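Local coordinates for protein NAD(P)H-FMN oxidoreductase (Bacillus subtilis, PDB 5LVA) that binds FMN in a flavodoxin-like fold and probably acts as an NAD(P)H-dependent flavin oxidoreductase, transferring electrons through the bound flavin, at residues Ala7-Asn11 and Phe64-Trp68; Arg34-Gln38 and Ser71-Leu75; Ile45-Gln51 and Trp78-Leu84. One frame throughout, in Å; residues are numbered along the deposited sequence.

Interaction 1: Ala7-Asn11 and Phe64-Trp68. With FMN (flavin mononucleotide), chain C.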
loop_
_atom_site.group_PDB
_atom_site.type_symbol
_atom_site.label_atom_id
_atom_site.label_comp_id
_atom_site.label_asym_id
_atom_site.label_seq_id
_atom_site.Cartn_x
_atom_site.Cartn_y
_atom_site.Cartn_z
ATOM N N ALA A 7 3.745 -0.702 -5.221
ATOM C CA ALA A 7 2.512 -0.287 -5.884
ATOM C C ALA A 7 1.879 -1.447 -6.617
ATOM O O ALA A 7 2.541 -2.144 -7.369
ATOM C CB ALA A 7 2.770 0.856 -6.824
ATOM N N PHE A 8 0.588 -1.659 -6.377
ATOM C CA PHE A 8 -0.135 -2.753 -7.002
ATOM C C PHE A 8 -1.316 -2.247 -7.824
ATOM O O PHE A 8 -2.423 -2.090 -7.319
ATOM C CB PHE A 8 -0.634 -3.754 -5.960
ATOM C CG PHE A 8 0.457 -4.499 -5.233
ATOM C CD1 PHE A 8 1.085 -3.940 -4.133
ATOM C CD2 PHE A 8 0.808 -5.779 -5.616
ATOM C CE1 PHE A 8 2.061 -4.626 -3.446
ATOM C CE2 PHE A 8 1.789 -6.470 -4.929
ATOM C CZ PHE A 8 2.420 -5.891 -3.845
ATOM N N HIS A 9 -1.063 -2.006 -9.096
ATOM C CA HIS A 9 -2.074 -1.577 -10.021
ATOM C C HIS A 9 -1.873 -2.337 -11.326
ATOM O O HIS A 9 -0.775 -2.383 -11.851
ATOM C CB HIS A 9 -1.993 -0.077 -10.239
ATOM C CG HIS A 9 -3.164 0.484 -10.973
ATOM N ND1 HIS A 9 -3.550 0.030 -12.216
ATOM C CD2 HIS A 9 -4.034 1.460 -10.643
ATOM C CE1 HIS A 9 -4.609 0.703 -12.617
ATOM N NE2 HIS A 9 -4.926 1.577 -11.681
ATOM N N PRO A 10 -2.932 -2.968 -11.832
ATOM C CA PRO A 10 -2.809 -3.835 -13.004
ATOM C C PRO A 10 -2.254 -3.131 -14.234
ATOM O O PRO A 10 -1.603 -3.766 -15.059
ATOM C CB PRO A 10 -4.241 -4.283 -13.243
ATOM C CG PRO A 10 -4.851 -4.266 -11.850
ATOM C CD PRO A 10 -4.264 -3.063 -11.205
ATOM N N ASN A 11 -2.498 -1.833 -14.350
ATOM C CA ASN A 11 -2.016 -1.069 -15.490
ATOM C C ASN A 11 -1.682 0.347 -15.081
ATOM O O ASN A 11 -2.508 1.246 -15.177
ATOM C CB ASN A 11 -3.053 -1.053 -16.602
ATOM C CG ASN A 11 -2.483 -0.595 -17.932
ATOM O OD1 ASN A 11 -1.508 0.154 -17.994
ATOM N ND2 ASN A 11 -3.110 -1.032 -19.009
ATOM N N PHE A 64 -2.296 0.758 -3.575
ATOM C CA PHE A 64 -3.185 0.087 -4.505
ATOM C C PHE A 64 -4.510 0.798 -4.596
ATOM O O PHE A 64 -4.829 1.600 -3.742
ATOM C CB PHE A 64 -3.394 -1.378 -4.093
ATOM C CG PHE A 64 -3.871 -1.574 -2.668
ATOM C CD1 PHE A 64 -2.965 -1.716 -1.632
ATOM C CD2 PHE A 64 -5.227 -1.657 -2.377
ATOM C CE1 PHE A 64 -3.397 -1.914 -0.355
ATOM C CE2 PHE A 64 -5.659 -1.854 -1.102
ATOM C CZ PHE A 64 -4.749 -1.980 -0.085
ATOM N N PRO A 65 -5.271 0.544 -5.664
ATOM C CA PRO A 65 -6.646 1.030 -5.661
ATOM C C PRO A 65 -7.530 0.077 -4.878
ATOM O O PRO A 65 -7.264 -1.121 -4.865
ATOM C CB PRO A 65 -7.021 1.033 -7.140
ATOM C CG PRO A 65 -6.215 -0.060 -7.711
ATOM C CD PRO A 65 -4.895 0.000 -6.981
ATOM N N LEU A 66 -8.562 0.607 -4.234
ATOM C CA LEU A 66 -9.544 -0.212 -3.562
ATOM C C LEU A 66 -10.411 -0.921 -4.577
ATOM O O LEU A 66 -11.202 -0.293 -5.274
ATOM C CB LEU A 66 -10.420 0.633 -2.640
ATOM C CG LEU A 66 -11.208 -0.106 -1.566
ATOM C CD1 LEU A 66 -10.241 -0.669 -0.553
ATOM C CD2 LEU A 66 -12.194 0.822 -0.917
ATOM N N TYR A 67 -10.250 -2.235 -4.638
ATOM C CA TYR A 67 -11.048 -3.093 -5.488
ATOM C C TYR A 67 -11.877 -4.006 -4.619
ATOM O O TYR A 67 -11.314 -4.788 -3.865
ATOM C CB TYR A 67 -10.169 -3.944 -6.403
ATOM C CG TYR A 67 -9.524 -3.236 -7.561
ATOM C CD1 TYR A 67 -9.840 -1.919 -7.883
ATOM C CD2 TYR A 67 -8.611 -3.896 -8.350
ATOM C CE1 TYR A 67 -9.249 -1.291 -8.954
ATOM C CE2 TYR A 67 -8.021 -3.279 -9.415
ATOM C CZ TYR A 67 -8.334 -1.981 -9.725
ATOM O OH TYR A 67 -7.704 -1.399 -10.819
ATOM N N TRP A 68 -13.198 -3.929 -4.750
ATOM C CA TRP A 68 -14.145 -4.665 -3.895
ATOM C C TRP A 68 -13.701 -4.680 -2.429
ATOM O O TRP A 68 -13.634 -5.720 -1.778
ATOM C CB TRP A 68 -14.370 -6.078 -4.441
ATOM C CG TRP A 68 -15.109 -6.007 -5.740
ATOM C CD1 TRP A 68 -14.604 -6.231 -6.985
ATOM C CD2 TRP A 68 -16.471 -5.604 -5.928
ATOM N NE1 TRP A 68 -15.573 -6.020 -7.937
ATOM C CE2 TRP A 68 -16.726 -5.626 -7.316
ATOM C CE3 TRP A 68 -17.502 -5.231 -5.059
ATOM C CZ2 TRP A 68 -17.970 -5.304 -7.851
ATOM C CZ3 TRP A 68 -18.730 -4.906 -5.587
ATOM C CH2 TRP A 68 -18.961 -4.945 -6.968
HETATM N N1 FMN C . -14.100 2.063 -5.274
HETATM C C2 FMN C . -14.591 2.025 -3.983
HETATM O O2 FMN C . -14.764 3.064 -3.355
HETATM N N3 FMN C . -14.882 0.828 -3.378
HETATM C C4 FMN C . -14.703 -0.348 -4.049
HETATM O O4 FMN C . -14.971 -1.392 -3.467
HETATM C C4A FMN C . -14.213 -0.322 -5.359
HETATM N N5 FMN C . -14.020 -1.487 -6.055
HETATM C C5A FMN C . -13.537 -1.471 -7.341
HETATM C C6 FMN C . -13.351 -2.669 -8.013
HETATM C C7 FMN C . -12.855 -2.696 -9.299
HETATM C C7M FMN C . -12.666 -4.016 -9.995
HETATM C C8 FMN C . -12.547 -1.486 -9.925
HETATM C C8M FMN C . -12.002 -1.461 -11.321
HETATM C C9 FMN C . -12.738 -0.287 -9.249
HETATM C C9A FMN C . -13.222 -0.270 -7.952
HETATM N N10 FMN C . -13.421 0.922 -7.265
HETATM C C10 FMN C . -13.910 0.889 -5.969
HETATM C "C1'" FMN C . -13.049 2.236 -7.893
HETATM C "C2'" FMN C . -11.530 2.352 -7.614
HETATM O "O2'" FMN C . -11.255 2.331 -6.217
HETATM C "C3'" FMN C . -10.792 3.500 -8.324
HETATM O "O3'" FMN C . -10.889 3.206 -9.695
HETATM C "C4'" FMN C . -9.318 3.570 -7.881
HETATM O "O4'" FMN C . -9.281 3.704 -6.494
HETATM C "C5'" FMN C . -8.422 4.699 -8.376
HETATM O "O5'" FMN C . -8.041 4.455 -9.704
HETATM P P FMN C . -6.591 4.637 -10.381
HETATM O O1P FMN C . -6.480 3.407 -11.204
HETATM O O2P FMN C . -6.608 5.888 -11.192
HETATM O O3P FMN C . -5.405 4.667 -9.485
#
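This is a buried packing contact between the ends of strands 3-7 and 59-65 and the loops that follow them, at the C-terminal edge of the parallel sheet, where the chain opens to receive FMN. The backbones are closest at Phe8 and Phe64, whose CA atoms lie 4.9 Å apart, and the contact here is van der Waals: Phe8 O lies 3.4 Å from Phe64 CB and 3.3 Å from Pro65 CD. Farther out, Pro10 CG meets the edge of the Tyr67 ring, 4.1 Å from Tyr67 CE2, and Tyr67 OH sits over a face of the His9 imidazole. Both segments bind the cofactor. His9 NE2 gives a very short hydrogen bond to FMN O1P (2.4 Å), while Asn11 N donates to His9 ND1 (3.0 Å), which fixes the ring. Leu66 O accepts from FMN O2' (2.8 Å) and Trp68 N donates to FMN N5 (2.9 Å). The indole of Trp68 has FMN C6 over one face, and Tyr67 has the flavin methyl C7M over one of its own. Behind the pocket, Phe8 packs on Leu74 and Leu75 of helix 73-82, and Phe64 lies against strand 100-106.

Interaction 2: Arg34-Gln38 and Ser71-Leu75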
loop_
_atom_site.group_PDB
_atom_site.type_symbol
_atom_site.label_atom_id
_atom_site.label_comp_id
_atom_site.label_asym_id
_atom_site.label_seq_id
_atom_site.Cartn_x
_atom_site.Cartn_y
_atom_site.Cartn_z
ATOM N N ARG A 34 8.220 0.820 -6.632
ATOM C CA ARG A 34 8.179 -0.344 -7.491
ATOM C C ARG A 34 6.771 -0.542 -8.026
ATOM O O ARG A 34 5.791 -0.280 -7.344
ATOM C CB ARG A 34 8.648 -1.590 -6.750
ATOM C CG ARG A 34 10.095 -1.564 -6.353
ATOM C CD ARG A 34 10.494 -2.836 -5.626
ATOM N NE ARG A 34 10.431 -4.002 -6.495
ATOM C CZ ARG A 34 9.989 -5.195 -6.119
ATOM N NH1 ARG A 34 9.562 -5.379 -4.882
ATOM N NH2 ARG A 34 9.960 -6.200 -6.979
ATOM N N ASP A 35 6.700 -0.995 -9.269
ATOM C CA ASP A 35 5.463 -1.286 -9.960
ATOM C C ASP A 35 5.415 -2.781 -10.133
ATOM O O ASP A 35 6.000 -3.328 -11.078
ATOM C CB ASP A 35 5.429 -0.562 -11.307
ATOM C CG ASP A 35 4.173 -0.834 -12.105
ATOM O OD1 ASP A 35 3.409 -1.755 -11.788
ATOM O OD2 ASP A 35 3.956 -0.110 -13.082
ATOM N N LEU A 36 4.718 -3.458 -9.237
ATOM C CA LEU A 36 4.829 -4.905 -9.186
ATOM C C LEU A 36 4.173 -5.636 -10.346
ATOM O O LEU A 36 4.698 -6.641 -10.792
ATOM C CB LEU A 36 4.278 -5.414 -7.865
ATOM C CG LEU A 36 5.423 -5.286 -6.868
ATOM C CD1 LEU A 36 5.228 -4.091 -5.958
ATOM C CD2 LEU A 36 5.620 -6.551 -6.115
ATOM N N TYR A 37 3.050 -5.136 -10.848
ATOM C CA TYR A 37 2.419 -5.751 -12.007
ATOM C C TYR A 37 3.317 -5.635 -13.229
ATOM O O TYR A 37 3.322 -6.495 -14.099
ATOM C CB TYR A 37 1.059 -5.116 -12.294
ATOM C CG TYR A 37 -0.096 -5.804 -11.619
ATOM C CD1 TYR A 37 -0.659 -6.935 -12.166
ATOM C CD2 TYR A 37 -0.618 -5.326 -10.433
ATOM C CE1 TYR A 37 -1.704 -7.569 -11.561
ATOM C CE2 TYR A 37 -1.674 -5.956 -9.820
ATOM C CZ TYR A 37 -2.210 -7.077 -10.385
ATOM O OH TYR A 37 -3.258 -7.705 -9.774
ATOM N N GLN A 38 4.068 -4.548 -13.289
ATOM C CA GLN A 38 5.050 -4.348 -14.335
ATOM C C GLN A 38 6.204 -5.344 -14.214
ATOM O O GLN A 38 6.603 -5.944 -15.199
ATOM C CB GLN A 38 5.565 -2.907 -14.291
ATOM C CG GLN A 38 7.033 -2.720 -14.625
ATOM C CD GLN A 38 7.244 -2.354 -16.065
ATOM O OE1 GLN A 38 6.540 -1.500 -16.607
ATOM N NE2 GLN A 38 8.217 -2.993 -16.702
ATOM N N SER A 71 -7.697 -5.288 -2.107
ATOM C CA SER A 71 -6.642 -4.885 -3.018
ATOM C C SER A 71 -6.763 -5.654 -4.331
ATOM O O SER A 71 -7.565 -6.558 -4.422
ATOM C CB SER A 71 -5.276 -5.134 -2.382
ATOM O OG SER A 71 -4.982 -6.510 -2.385
ATOM N N PRO A 72 -5.974 -5.286 -5.362
ATOM C CA PRO A 72 -5.854 -6.170 -6.526
ATOM C C PRO A 72 -5.261 -7.515 -6.144
ATOM O O PRO A 72 -4.561 -7.585 -5.154
ATOM C CB PRO A 72 -4.913 -5.406 -7.448
ATOM C CG PRO A 72 -5.127 -3.997 -7.104
ATOM C CD PRO A 72 -5.385 -3.962 -5.625
ATOM N N PRO A 73 -5.523 -8.568 -6.927
ATOM C CA PRO A 73 -5.110 -9.890 -6.452
ATOM C C PRO A 73 -3.601 -10.138 -6.363
ATOM O O PRO A 73 -3.199 -11.071 -5.682
ATOM C CB PRO A 73 -5.760 -10.850 -7.463
ATOM C CG PRO A 73 -6.335 -10.042 -8.507
ATOM C CD PRO A 73 -6.442 -8.643 -8.073
ATOM N N LEU A 74 -2.770 -9.331 -7.001
ATOM C CA LEU A 74 -1.335 -9.592 -6.961
ATOM C C LEU A 74 -0.759 -9.315 -5.571
ATOM O O LEU A 74 0.204 -9.951 -5.146
ATOM C CB LEU A 74 -0.606 -8.762 -8.012
ATOM C CG LEU A 74 0.902 -9.000 -8.065
ATOM C CD1 LEU A 74 1.210 -10.475 -8.242
ATOM C CD2 LEU A 74 1.558 -8.160 -9.130
ATOM N N LEU A 75 -1.363 -8.378 -4.855
ATOM C CA LEU A 75 -0.967 -8.119 -3.479
ATOM C C LEU A 75 -1.316 -9.299 -2.579
ATOM O O LEU A 75 -0.499 -9.714 -1.766
ATOM C CB LEU A 75 -1.610 -6.841 -2.956
ATOM C CG LEU A 75 -1.421 -6.556 -1.459
ATOM C CD1 LEU A 75 0.029 -6.666 -1.041
ATOM C CD2 LEU A 75 -1.959 -5.191 -1.110
#
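Tyr37 reaches across to the start of helix 73-82 and supplies most of the contact from the 34-38 side, with Leu74 its main partner. Its chi1 of -91° lies between wells; although its CA-to-CB bond points sideways, the ring extends to the other segment and places OH 3.3 Å from Leu74 N, which donates a hydrogen bond to it at an N-H...O angle of 140°. Leu74, with chi1 t and chi2 p, lays CD2 over the ring face, 3.7 Å from the Tyr37 centroid and only 8° off its normal, a well-centred CH-pi contact. Leu74 CB also lies 3.3 Å from Tyr37 CZ. Pro72 CB meets the ring edge, 4.1 Å from Tyr37 CE2. Leu74 CD2 also lies 4.1 Å from Leu36 CB, so this methyl touches Leu36 as well as the Tyr37 ring. Asp35 in a t rotamer caps helix 36-39, OD1 accepting from Gln38 N (3.2 Å), and so holds the turn that carries Tyr37. The arrangement belongs to the flavodoxin-like fold: a short helix after an edge strand meets the first turn of a helix covering the sheet, with the side chains of Tyr37 and His9 of the FMN site about 5 Å apart.

Interaction 3: Ile45-Gln51 and Trp78-Leu84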
loop_
_atom_site.group_PDB
_atom_site.type_symbol
_atom_site.label_atom_id
_atom_site.label_comp_id
_atom_site.label_asym_id
_atom_site.label_seq_id
_atom_site.Cartn_x
_atom_site.Cartn_y
_atom_site.Cartn_z
ATOM N N ILE A 45 6.279 -14.392 -8.783
ATOM C CA ILE A 45 6.995 -13.492 -7.889
ATOM C C ILE A 45 8.331 -14.071 -7.451
ATOM O O ILE A 45 8.436 -15.244 -7.141
ATOM C CB ILE A 45 6.121 -13.155 -6.658
ATOM C CG1 ILE A 45 4.857 -12.422 -7.110
ATOM C CG2 ILE A 45 6.879 -12.308 -5.643
ATOM C CD1 ILE A 45 3.954 -11.979 -5.990
ATOM N N ASP A 46 9.357 -13.238 -7.467
ATOM C CA ASP A 46 10.668 -13.608 -6.972
ATOM C C ASP A 46 10.673 -13.403 -5.454
ATOM O O ASP A 46 10.911 -12.301 -4.963
ATOM C CB ASP A 46 11.740 -12.766 -7.669
ATOM C CG ASP A 46 13.154 -13.264 -7.424
ATOM O OD1 ASP A 46 13.464 -13.700 -6.298
ATOM O OD2 ASP A 46 13.967 -13.185 -8.372
ATOM N N VAL A 47 10.391 -14.469 -4.717
ATOM C CA VAL A 47 10.165 -14.361 -3.288
ATOM C C VAL A 47 11.378 -13.791 -2.562
ATOM O O VAL A 47 11.256 -12.862 -1.772
ATOM C CB VAL A 47 9.774 -15.731 -2.696
ATOM C CG1 VAL A 47 9.736 -15.683 -1.183
ATOM C CG2 VAL A 47 8.423 -16.157 -3.248
ATOM N N GLU A 48 12.549 -14.328 -2.864
ATOM C CA GLU A 48 13.771 -13.915 -2.195
ATOM C C GLU A 48 14.075 -12.454 -2.457
ATOM O O GLU A 48 14.514 -11.739 -1.567
ATOM C CB GLU A 48 14.947 -14.793 -2.632
ATOM C CG GLU A 48 16.226 -14.500 -1.890
ATOM C CD GLU A 48 17.344 -15.435 -2.251
ATOM O OE1 GLU A 48 17.296 -16.013 -3.350
ATOM O OE2 GLU A 48 18.286 -15.575 -1.452
ATOM N N LYS A 49 13.831 -12.020 -3.684
ATOM C CA LYS A 49 14.030 -10.633 -4.069
ATOM C C LYS A 49 13.166 -9.706 -3.228
ATOM O O LYS A 49 13.650 -8.713 -2.691
ATOM C CB LYS A 49 13.710 -10.438 -5.553
ATOM C CG LYS A 49 13.953 -9.016 -6.057
ATOM C CD LYS A 49 13.440 -8.825 -7.475
ATOM C CE LYS A 49 13.440 -7.355 -7.853
ATOM N NZ LYS A 49 12.732 -7.102 -9.150
ATOM N N GLU A 50 11.887 -10.050 -3.119
ATOM C CA GLU A 50 10.935 -9.282 -2.334
ATOM C C GLU A 50 11.324 -9.245 -0.864
ATOM O O GLU A 50 11.379 -8.178 -0.262
ATOM C CB GLU A 50 9.537 -9.863 -2.485
ATOM C CG GLU A 50 9.073 -9.988 -3.901
ATOM C CD GLU A 50 9.041 -8.670 -4.616
ATOM O OE1 GLU A 50 8.583 -7.677 -4.029
ATOM O OE2 GLU A 50 9.486 -8.629 -5.775
ATOM N N GLN A 51 11.591 -10.413 -0.293
ATOM C CA GLN A 51 12.073 -10.498 1.078
ATOM C C GLN A 51 13.274 -9.600 1.312
ATOM O O GLN A 51 13.302 -8.857 2.279
ATOM C CB GLN A 51 12.432 -11.936 1.437
ATOM C CG GLN A 51 11.230 -12.789 1.778
ATOM C CD GLN A 51 11.602 -14.204 2.113
ATOM O OE1 GLN A 51 12.771 -14.579 2.065
ATOM N NE2 GLN A 51 10.613 -15.004 2.443
ATOM N N TRP A 78 1.143 -11.785 -3.255
ATOM C CA TRP A 78 2.378 -11.327 -2.640
ATOM C C TRP A 78 2.456 -11.685 -1.157
ATOM O O TRP A 78 3.474 -12.185 -0.695
ATOM C CB TRP A 78 2.526 -9.822 -2.811
ATOM C CG TRP A 78 3.870 -9.295 -2.455
ATOM C CD1 TRP A 78 4.892 -9.028 -3.315
ATOM C CD2 TRP A 78 4.343 -8.950 -1.148
ATOM N NE1 TRP A 78 5.971 -8.550 -2.626
ATOM C CE2 TRP A 78 5.660 -8.488 -1.294
ATOM C CE3 TRP A 78 3.780 -8.984 0.131
ATOM C CZ2 TRP A 78 6.425 -8.063 -0.210
ATOM C CZ3 TRP A 78 4.545 -8.570 1.204
ATOM C CH2 TRP A 78 5.848 -8.111 1.025
ATOM N N LEU A 79 1.391 -11.411 -0.412
ATOM C CA LEU A 79 1.358 -11.753 1.007
ATOM C C LEU A 79 1.544 -13.246 1.188
ATOM O O LEU A 79 2.392 -13.684 1.954
ATOM C CB LEU A 79 0.043 -11.300 1.644
ATOM C CG LEU A 79 -0.264 -9.802 1.570
ATOM C CD1 LEU A 79 -1.684 -9.524 1.985
ATOM C CD2 LEU A 79 0.709 -8.983 2.410
ATOM N N ASP A 80 0.755 -14.018 0.457
ATOM C CA ASP A 80 0.772 -15.463 0.576
ATOM C C ASP A 80 2.137 -16.041 0.300
ATOM O O ASP A 80 2.589 -16.941 1.012
ATOM C CB ASP A 80 -0.244 -16.092 -0.380
ATOM C CG ASP A 80 -1.665 -15.864 0.054
ATOM O OD1 ASP A 80 -1.864 -15.276 1.133
ATOM O OD2 ASP A 80 -2.588 -16.267 -0.679
ATOM N N HIS A 81 2.790 -15.528 -0.738
ATOM C CA HIS A 81 4.007 -16.140 -1.235
ATOM C C HIS A 81 5.265 -15.611 -0.575
ATOM O O HIS A 81 6.249 -16.337 -0.462
ATOM C CB HIS A 81 4.102 -15.953 -2.740
ATOM C CG HIS A 81 3.113 -16.766 -3.505
ATOM N ND1 HIS A 81 3.281 -17.085 -4.833
ATOM C CD2 HIS A 81 1.939 -17.324 -3.130
ATOM C CE1 HIS A 81 2.256 -17.807 -5.241
ATOM N NE2 HIS A 81 1.427 -17.965 -4.228
ATOM N N VAL A 82 5.236 -14.358 -0.133
ATOM C CA VAL A 82 6.430 -13.738 0.422
ATOM C C VAL A 82 6.546 -13.895 1.941
ATOM O O VAL A 82 7.629 -14.186 2.449
ATOM C CB VAL A 82 6.495 -12.243 0.047
ATOM C CG1 VAL A 82 7.698 -11.570 0.680
ATOM C CG2 VAL A 82 6.553 -12.081 -1.470
ATOM N N LEU A 83 5.439 -13.735 2.664
ATOM C CA LEU A 83 5.463 -13.799 4.130
ATOM C C LEU A 83 5.506 -15.227 4.678
ATOM O O LEU A 83 4.496 -15.782 5.077
ATOM C CB LEU A 83 4.255 -13.066 4.701
ATOM C CG LEU A 83 4.091 -11.616 4.249
ATOM C CD1 LEU A 83 2.762 -11.101 4.691
ATOM C CD2 LEU A 83 5.191 -10.747 4.806
ATOM N N LEU A 84 6.700 -15.803 4.722
ATOM C CA LEU A 84 6.836 -17.227 5.010
ATOM C C LEU A 84 7.342 -17.548 6.415
ATOM O O LEU A 84 7.968 -16.716 7.074
ATOM C CB LEU A 84 7.758 -17.873 3.982
ATOM C CG LEU A 84 7.283 -17.790 2.533
ATOM C CD1 LEU A 84 8.307 -18.421 1.623
ATOM C CD2 LEU A 84 5.958 -18.470 2.358
HETATM O O HOH W 1 6.110 -16.755 -5.771
HETATM O O HOH W 2 4.262 -16.127 -6.826
#
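Two helices meet nearly at right angles here, and two waters link one histidine nitrogen, His81 ND1, to the backbone of Ile45. The start of helix 47-56 packs across the C-terminal end of helix 73-82, two helices of the flavodoxin-like fold, away from the FMN site. The axes of segments 47-51 and 78-82 cross at -99° and approach to 10.2 Å; side chains fill the gap, and the closest CA atoms, Val47 CA and Val82 CA, are 5.3 Å apart. Water 1 donates to Ile45 O (3.1 Å) and lies 3.0 Å from His81 ND1; water 2 makes a weak bond with Ile45 N (3.3 Å) and lies 2.4 Å from the same His81 ND1. The packing is largely apolar and includes Ile45, just before helix 47-56, and Leu84, just after helix 73-82: Ile45 CD1 lies 4.1 Å from Trp78 CD1, Ile45 CG2 4.2 Å from Val82 CG2, and Val47 CG1 4.2 Å from Leu84 CD1. Two nearly linear hydrogen bonds cross the interface: Trp78 NE1 to Glu50 OE1 (3.1 Å, 175°) and Gln51 NE2 to Val82 O (3.1 Å, 172°). The chemistry implies aliphatic packing supplemented by directional bonds, in which the buried carboxylate of Glu50, bonded also to Tyr40 OH, has its charge balanced by a salt bridge with Arg34 while accepting a hydrogen bond from the indole N-H of Trp78.

The segments alternate along the chain: 7-11, 34-38 and 45-51 come first, and their partners 64-68, 71-75 and 78-84 follow in the same order. Interactions 1 and 2 have centres 7 Å apart and share the sheet, Ala7 pairing with Arg34 and Leu36 through probable backbone hydrogen bonds. Interactions 2 and 3, 12 Å apart, both use helix 73-82 and are joined by the salt bridge of Arg34 NH1 with Glu50 OE1 (2.6 Å). Interactions 1 and 3 are 18 Å apart, yet Phe8 packs on Trp78. A continuous band of packing thus runs from the FMN pocket to the peripheral helix crossing.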